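Local coordinates for polymeric immunoglobulin receptor (Mus musculus, PDB 4NOF), which probably binds polymeric IgA and IgM through its immunoglobulin-like domains and carries them across epithelia into secretions, at residues D16-F27 with L73-T84. Residues are numbered along the deposited sequence; the frame is centred on the assembly and turned at random.
Sequences DIGRNVTIECPF and LTVFYVNISHLT. With NAG (2-acetamido-2-deoxy-beta-D-glucopyranose), chain C.
Asn-79 ND2 spends both its N-H bonds across the strand pair, on Thr-22 OG1 at 2.9 Å and on Asn-20 OD1 at 3.0 Å. Both acceptors lie near the plane of the Asn-79 amide, whereas ND2 sits 37° above the carbonyl plane of Asn-20. With CG anti to the backbone N (chi1 -174°), the Asn-79 amide reaches over to 16-27. Asn-20 ND2 is bonded covalently to C1 of the N-acetylglucosamine. An alanine at Asn-79 would probably leave that glycosylated amide without the bond to its OD1, freer to turn, and Thr-22 OG1 without this donor. Strands 21-26 and 75-80 run antiparallel as neighbours in one sheet of a V-set immunoglobulin sandwich, where strands B and E pair this way. On the core-facing side, Cys-25 CB stands over the centre of the Phe-76 ring, 3.4 Å from its centroid, while SG, disulfide-bonded to Cys-93, approaches obliquely. Phe-27 meets the edge of that ring with CD1, 3.8 Å from Phe-76 CD1; Thr-74 CA covers one face of the Phe-27 ring. On the outer side, Glu-24 CG packs against Val-75 CG2. Beyond the strands, Gly-18 N donates to Leu-83 O at 2.7 Å, and one water links Gly-18 O to His-82 N.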
loop_
_atom_site.group_PDB
_atom_site.type_symbol
_atom_site.label_atom_id
_atom_site.label_comp_id
_atom_site.label_asym_id
_atom_site.label_seq_id
_atom_site.Cartn_x
_atom_site.Cartn_y
_atom_site.Cartn_z
ATOM N N ASP A 16 7.965 8.087 11.908
ATOM C CA ASP A 16 8.675 7.501 13.051
ATOM C C ASP A 16 8.132 6.129 13.440
ATOM O O ASP A 16 6.952 5.839 13.293
ATOM C CB ASP A 16 8.523 8.424 14.264
ATOM C CG ASP A 16 9.407 9.638 14.198
ATOM O OD1 ASP A 16 10.242 9.771 13.259
ATOM O OD2 ASP A 16 9.272 10.458 15.145
ATOM N N ILE A 17 9.008 5.283 13.945
ATOM C CA ILE A 17 8.625 3.986 14.442
ATOM C C ILE A 17 7.480 4.123 15.454
ATOM O O ILE A 17 7.440 5.070 16.238
ATOM C CB ILE A 17 9.844 3.239 15.041
ATOM C CG1 ILE A 17 9.496 1.785 15.341
ATOM C CG2 ILE A 17 10.382 3.931 16.276
ATOM C CD1 ILE A 17 10.728 0.926 15.477
ATOM N N GLY A 18 6.542 3.170 15.390
ATOM C CA GLY A 18 5.307 3.185 16.180
ATOM C C GLY A 18 4.159 4.088 15.783
ATOM O O GLY A 18 3.094 4.012 16.400
ATOM N N ARG A 19 4.354 4.966 14.800
ATOM C CA ARG A 19 3.301 5.840 14.306
ATOM C C ARG A 19 2.452 5.078 13.232
ATOM O O ARG A 19 2.606 3.872 13.055
ATOM C CB ARG A 19 3.913 7.119 13.746
ATOM C CG ARG A 19 4.762 7.901 14.777
ATOM C CD ARG A 19 3.986 8.188 16.056
ATOM N NE ARG A 19 4.674 9.102 16.987
ATOM C CZ ARG A 19 5.370 8.729 18.066
ATOM N NH1 ARG A 19 5.540 7.437 18.376
ATOM N NH2 ARG A 19 5.919 9.659 18.845
ATOM N N ASN A 20 1.499 5.776 12.633
ATOM C CA ASN A 20 0.661 5.199 11.569
ATOM C C ASN A 20 0.829 5.969 10.288
ATOM O O ASN A 20 1.235 7.126 10.295
ATOM C CB ASN A 20 -0.814 5.119 11.979
ATOM C CG ASN A 20 -1.544 6.449 11.863
ATOM O OD1 ASN A 20 -2.016 6.849 10.785
ATOM N ND2 ASN A 20 -1.636 7.150 12.996
ATOM N N VAL A 21 0.558 5.311 9.168
ATOM C CA VAL A 21 0.591 5.947 7.873
ATOM C C VAL A 21 -0.670 5.589 7.124
ATOM O O VAL A 21 -1.137 4.447 7.205
ATOM C CB VAL A 21 1.843 5.551 7.045
ATOM C CG1 VAL A 21 1.913 4.048 6.746
ATOM C CG2 VAL A 21 1.903 6.342 5.766
ATOM N N THR A 22 -1.207 6.559 6.402
ATOM C CA THR A 22 -2.294 6.315 5.473
ATOM C C THR A 22 -1.765 6.437 4.063
ATOM O O THR A 22 -1.420 7.522 3.598
ATOM C CB THR A 22 -3.474 7.285 5.674
ATOM O OG1 THR A 22 -3.981 7.110 7.000
ATOM C CG2 THR A 22 -4.580 6.978 4.643
ATOM N N ILE A 23 -1.688 5.301 3.368
ATOM C CA ILE A 23 -1.198 5.224 1.983
ATOM C C ILE A 23 -2.370 5.462 1.024
ATOM O O ILE A 23 -3.400 4.829 1.156
ATOM C CB ILE A 23 -0.580 3.830 1.703
ATOM C CG1 ILE A 23 0.625 3.583 2.608
ATOM C CG2 ILE A 23 -0.203 3.676 0.225
ATOM C CD1 ILE A 23 1.131 2.157 2.588
ATOM N N GLU A 24 -2.191 6.374 0.081
ATOM C CA GLU A 24 -3.166 6.703 -0.938
ATOM C C GLU A 24 -2.899 5.923 -2.221
ATOM O O GLU A 24 -1.785 5.985 -2.797
ATOM C CB GLU A 24 -3.110 8.197 -1.246
ATOM C CG GLU A 24 -4.220 8.644 -2.185
ATOM C CD GLU A 24 -4.332 10.164 -2.276
ATOM O OE1 GLU A 24 -4.510 10.807 -1.216
ATOM O OE2 GLU A 24 -4.256 10.696 -3.402
ATOM N N CYS A 25 -3.916 5.222 -2.704
ATOM C CA CYS A 25 -3.813 4.376 -3.893
ATOM C C CYS A 25 -4.821 4.848 -4.945
ATOM O O CYS A 25 -5.987 4.427 -4.926
ATOM C CB CYS A 25 -4.119 2.925 -3.523
ATOM S SG CYS A 25 -2.902 2.214 -2.373
ATOM N N PRO A 26 -4.383 5.717 -5.860
ATOM C CA PRO A 26 -5.260 6.170 -6.944
ATOM C C PRO A 26 -5.495 5.131 -8.019
ATOM O O PRO A 26 -4.649 4.289 -8.270
ATOM C CB PRO A 26 -4.513 7.378 -7.562
ATOM C CG PRO A 26 -3.190 7.460 -6.893
ATOM C CD PRO A 26 -3.036 6.314 -5.925
ATOM N N PHE A 27 -6.662 5.190 -8.656
ATOM C CA PHE A 27 -6.951 4.340 -9.789
ATOM C C PHE A 27 -7.968 5.022 -10.710
ATOM O O PHE A 27 -8.530 6.062 -10.357
ATOM C CB PHE A 27 -7.450 2.962 -9.343
ATOM C CG PHE A 27 -8.708 2.992 -8.529
ATOM C CD1 PHE A 27 -8.667 3.162 -7.139
ATOM C CD2 PHE A 27 -9.939 2.900 -9.136
ATOM C CE1 PHE A 27 -9.846 3.220 -6.386
ATOM C CE2 PHE A 27 -11.117 2.927 -8.392
ATOM C CZ PHE A 27 -11.081 3.094 -7.022
ATOM N N LEU A 73 -14.753 7.991 -5.968
ATOM C CA LEU A 73 -14.728 6.682 -6.588
ATOM C C LEU A 73 -13.370 6.273 -7.190
ATOM O O LEU A 73 -13.298 5.216 -7.817
ATOM C CB LEU A 73 -15.804 6.591 -7.683
ATOM C CG LEU A 73 -17.203 7.084 -7.288
ATOM C CD1 LEU A 73 -18.181 6.889 -8.451
ATOM C CD2 LEU A 73 -17.685 6.369 -6.031
ATOM N N THR A 74 -12.343 7.117 -7.045
ATOM C CA THR A 74 -11.079 6.946 -7.779
ATOM C C THR A 74 -9.834 6.794 -6.901
ATOM O O THR A 74 -8.730 6.949 -7.373
ATOM C CB THR A 74 -10.800 8.136 -8.727
ATOM O OG1 THR A 74 -10.616 9.329 -7.964
ATOM C CG2 THR A 74 -11.920 8.312 -9.713
ATOM N N VAL A 75 -10.021 6.490 -5.616
ATOM C CA VAL A 75 -8.888 6.329 -4.715
ATOM C C VAL A 75 -9.302 5.397 -3.594
ATOM O O VAL A 75 -10.429 5.470 -3.115
ATOM C CB VAL A 75 -8.377 7.675 -4.125
ATOM C CG1 VAL A 75 -9.416 8.309 -3.234
ATOM C CG2 VAL A 75 -7.096 7.466 -3.360
ATOM N N PHE A 76 -8.394 4.502 -3.197
ATOM C CA PHE A 76 -8.547 3.770 -1.954
ATOM C C PHE A 76 -7.361 4.017 -1.061
ATOM O O PHE A 76 -6.341 4.608 -1.474
ATOM C CB PHE A 76 -8.840 2.275 -2.129
ATOM C CG PHE A 76 -7.688 1.458 -2.656
ATOM C CD1 PHE A 76 -7.472 1.338 -4.025
ATOM C CD2 PHE A 76 -6.854 0.730 -1.773
ATOM C CE1 PHE A 76 -6.419 0.548 -4.507
ATOM C CE2 PHE A 76 -5.810 -0.067 -2.267
ATOM C CZ PHE A 76 -5.596 -0.138 -3.637
ATOM N N TYR A 77 -7.523 3.619 0.194
ATOM C CA TYR A 77 -6.554 3.925 1.224
ATOM C C TYR A 77 -6.216 2.679 1.991
ATOM O O TYR A 77 -7.060 1.816 2.189
ATOM C CB TYR A 77 -7.054 4.977 2.190
ATOM C CG TYR A 77 -7.460 6.271 1.542
ATOM C CD1 TYR A 77 -6.514 7.269 1.279
ATOM C CD2 TYR A 77 -8.767 6.470 1.123
ATOM C CE1 TYR A 77 -6.893 8.473 0.666
ATOM C CE2 TYR A 77 -9.145 7.675 0.496
ATOM C CZ TYR A 77 -8.215 8.659 0.284
ATOM O OH TYR A 77 -8.604 9.852 -0.341
ATOM N N VAL A 78 -4.951 2.587 2.397
ATOM C CA VAL A 78 -4.536 1.588 3.375
ATOM C C VAL A 78 -3.846 2.249 4.549
ATOM O O VAL A 78 -2.834 2.929 4.381
ATOM C CB VAL A 78 -3.599 0.527 2.760
ATOM C CG1 VAL A 78 -3.194 -0.478 3.816
ATOM C CG2 VAL A 78 -4.296 -0.170 1.593
ATOM N N ASN A 79 -4.430 2.110 5.736
ATOM C CA ASN A 79 -3.787 2.610 6.924
ATOM C C ASN A 79 -2.994 1.499 7.518
ATOM O O ASN A 79 -3.508 0.411 7.685
ATOM C CB ASN A 79 -4.779 3.150 7.963
ATOM C CG ASN A 79 -4.058 3.813 9.137
ATOM O OD1 ASN A 79 -3.868 3.185 10.154
ATOM N ND2 ASN A 79 -3.579 5.033 8.952
ATOM N N ILE A 80 -1.730 1.760 7.829
ATOM C CA ILE A 80 -0.932 0.819 8.585
ATOM C C ILE A 80 -0.504 1.467 9.877
ATOM O O ILE A 80 0.139 2.518 9.864
ATOM C CB ILE A 80 0.317 0.325 7.809
ATOM C CG1 ILE A 80 -0.067 -0.288 6.461
ATOM C CG2 ILE A 80 1.085 -0.701 8.620
ATOM C CD1 ILE A 80 1.095 -0.464 5.545
ATOM N N SER A 81 -0.885 0.845 10.981
ATOM C CA SER A 81 -0.546 1.382 12.308
ATOM C C SER A 81 0.611 0.630 12.983
ATOM O O SER A 81 1.025 -0.430 12.549
ATOM C CB SER A 81 -1.777 1.347 13.193
ATOM O OG SER A 81 -2.217 0.029 13.393
ATOM N N HIS A 82 1.109 1.199 14.077
ATOM C CA HIS A 82 2.173 0.583 14.863
ATOM C C HIS A 82 3.358 0.201 13.989
ATOM O O HIS A 82 3.849 -0.921 14.016
ATOM C CB HIS A 82 1.629 -0.648 15.609
ATOM C CG HIS A 82 0.505 -0.319 16.544
ATOM N ND1 HIS A 82 -0.774 -0.808 16.378
ATOM C CD2 HIS A 82 0.453 0.508 17.616
ATOM C CE1 HIS A 82 -1.557 -0.319 17.327
ATOM N NE2 HIS A 82 -0.839 0.485 18.088
ATOM N N LEU A 83 3.818 1.157 13.194
ATOM C CA LEU A 83 4.894 0.886 12.252
ATOM C C LEU A 83 6.155 0.346 12.907
ATOM O O LEU A 83 6.545 0.816 13.988
ATOM C CB LEU A 83 5.227 2.133 11.478
ATOM C CG LEU A 83 4.139 2.562 10.490
ATOM C CD1 LEU A 83 4.370 3.994 10.030
ATOM C CD2 LEU A 83 4.118 1.621 9.306
ATOM N N THR A 84 6.754 -0.643 12.249
ATOM C CA THR A 84 8.028 -1.254 12.621
ATOM C C THR A 84 9.097 -0.991 11.566
ATOM O O THR A 84 8.792 -0.656 10.412
ATOM C CB THR A 84 7.921 -2.791 12.757
ATOM O OG1 THR A 84 7.656 -3.410 11.486
ATOM C CG2 THR A 84 6.831 -3.166 13.751
HETATM C C1 NAG C . -2.284 8.442 13.106
HETATM C C2 NAG C . -2.832 8.742 14.496
HETATM C C3 NAG C . -3.482 10.121 14.515
HETATM C C4 NAG C . -2.525 11.182 13.984
HETATM C C5 NAG C . -1.989 10.757 12.619
HETATM C C6 NAG C . -0.934 11.715 12.080
HETATM C C7 NAG C . -3.466 6.708 15.723
HETATM C C8 NAG C . -4.552 5.730 16.085
HETATM N N2 NAG C . -3.783 7.727 14.918
HETATM O O3 NAG C . -3.854 10.440 15.837
HETATM O O4 NAG C . -3.208 12.420 13.888
HETATM O O5 NAG C . -1.393 9.481 12.731
HETATM O O6 NAG C . -0.894 11.602 10.675
HETATM O O7 NAG C . -2.343 6.536 16.178
HETATM O O HOH W 1 0.340 3.563 15.479
#